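Local coordinates for 14 kDa fatty acid-binding protein (Schistosoma mansoni, PDB 1VYG) that binds fatty acids such as arachidonic and oleic acid inside a beta-barrel and may take part in their transport, at residues G1-F6 with S92-T97. Residues are numbered along the deposited sequence; the frame is centred on the assembly and turned at random.
Sequences GSMSSF and SKLTQT
Phe6 and Leu94 meet at the end of the fatty-acid-binding protein beta-barrel where the N-terminal segment 1-6 closes against the start of strand 93-99. The Leu94 branch point lies over one face of the phenyl ring in a CH-pi contact, with CG 4.2 Å from the ring centroid of Phe6, 28° off the ring normal, and 3.7 Å from Phe6 CZ. Leu94 has CG between the backbone N and the carbonyl carbon (chi1 43°), which carries CD2 over the centre of the Phe6 ring, 4.2 Å above its plane. The edge of Phe6 meets the backbone instead: the amide N of Lys93 lies near the ring plane, while Ser92 O comes in obliquely at CE1.

No hydrogen bond spans the two segments, so the join is made by packing. Phe44 also meets the Phe6 ring edge-to-face, and Met51 touches Phe6, Met3 and Leu94. The side chain of Phe6 lies about 4 Å from that of Arg109, which binds oleate and arachidonate and hydrogen-bonds through NH1 to Gln96 OE1. Met3, bent at chi2 (-26°) and chi3, brings its methyl CE to 3.8 Å from Leu94 CD2 and 3.4 Å from Lys93 O.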
# COMPACT_ATOMS: atom_id res chain seq x y z
N GLY A 1 18.31 5.00 7.21
CA GLY A 1 18.44 3.83 8.12
C GLY A 1 17.10 3.16 8.35
O GLY A 1 16.07 3.84 8.41
N SER A 2 17.12 1.83 8.51
CA SER A 2 15.90 1.02 8.56
C SER A 2 14.82 1.63 7.66
O SER A 2 14.02 2.45 8.11
CB SER A 2 15.39 0.86 10.01
OG SER A 2 14.33 -0.10 10.09
N MET A 3 14.82 1.23 6.38
CA MET A 3 13.86 1.71 5.36
C MET A 3 14.22 3.08 4.83
O MET A 3 13.35 3.90 4.60
CB MET A 3 12.41 1.70 5.89
CG MET A 3 12.02 0.43 6.64
SD MET A 3 13.00 -1.02 6.13
CE MET A 3 11.90 -1.66 4.83
N SER A 4 15.51 3.29 4.60
CA SER A 4 16.04 4.58 4.16
C SER A 4 15.61 4.90 2.74
O SER A 4 15.41 6.06 2.37
CB SER A 4 17.58 4.57 4.23
OG SER A 4 18.05 3.59 5.13
N SER A 5 15.53 3.85 1.93
CA SER A 5 15.12 3.97 0.54
C SER A 5 13.63 4.30 0.44
O SER A 5 13.18 4.91 -0.54
CB SER A 5 15.43 2.66 -0.20
OG SER A 5 15.52 1.56 0.70
N PHE A 6 12.86 3.90 1.45
CA PHE A 6 11.43 4.17 1.48
C PHE A 6 11.08 5.59 1.84
O PHE A 6 10.01 6.04 1.48
CB PHE A 6 10.72 3.25 2.46
CG PHE A 6 10.33 1.96 1.87
CD1 PHE A 6 11.17 0.87 1.95
CD2 PHE A 6 9.15 1.85 1.17
CE1 PHE A 6 10.82 -0.31 1.38
CE2 PHE A 6 8.79 0.66 0.62
CZ PHE A 6 9.63 -0.42 0.72
N SER A 92 15.15 -2.52 1.65
CA SER A 92 14.43 -1.98 0.49
C SER A 92 13.06 -2.63 0.27
O SER A 92 12.38 -2.34 -0.70
CB SER A 92 15.31 -2.07 -0.75
OG SER A 92 15.64 -3.41 -1.04
N LYS A 93 12.62 -3.49 1.18
CA LYS A 93 11.36 -4.22 0.99
C LYS A 93 10.58 -4.36 2.29
O LYS A 93 11.15 -4.60 3.34
CB LYS A 93 11.64 -5.60 0.38
CG LYS A 93 10.40 -6.40 0.04
CD LYS A 93 10.55 -7.20 -1.24
CE LYS A 93 10.50 -8.70 -1.02
NZ LYS A 93 10.45 -9.45 -2.32
N LEU A 94 9.27 -4.20 2.20
CA LEU A 94 8.37 -4.55 3.30
C LEU A 94 7.06 -5.12 2.77
O LEU A 94 6.75 -5.00 1.59
CB LEU A 94 8.14 -3.36 4.22
CG LEU A 94 7.89 -1.97 3.65
CD1 LEU A 94 6.47 -1.90 3.13
CD2 LEU A 94 8.15 -0.88 4.69
N THR A 95 6.31 -5.77 3.66
CA THR A 95 5.13 -6.53 3.28
C THR A 95 3.96 -6.33 4.26
O THR A 95 4.01 -6.73 5.40
CB THR A 95 5.49 -8.01 3.15
OG1 THR A 95 6.55 -8.15 2.21
CG2 THR A 95 4.34 -8.82 2.55
N GLN A 96 2.89 -5.73 3.75
CA GLN A 96 1.75 -5.37 4.54
C GLN A 96 0.66 -6.34 4.20
O GLN A 96 0.13 -6.30 3.09
CB GLN A 96 1.31 -3.94 4.21
CG GLN A 96 -0.13 -3.63 4.56
CD GLN A 96 -0.42 -2.15 4.60
OE1 GLN A 96 0.21 -1.37 3.89
NE2 GLN A 96 -1.39 -1.77 5.41
N THR A 97 0.31 -7.20 5.15
CA THR A 97 -0.80 -8.11 4.94
C THR A 97 -2.01 -7.50 5.64
O THR A 97 -1.89 -6.90 6.69
CB THR A 97 -0.48 -9.56 5.41
OG1 THR A 97 -0.92 -9.76 6.74
CG2 THR A 97 1.05 -9.82 5.48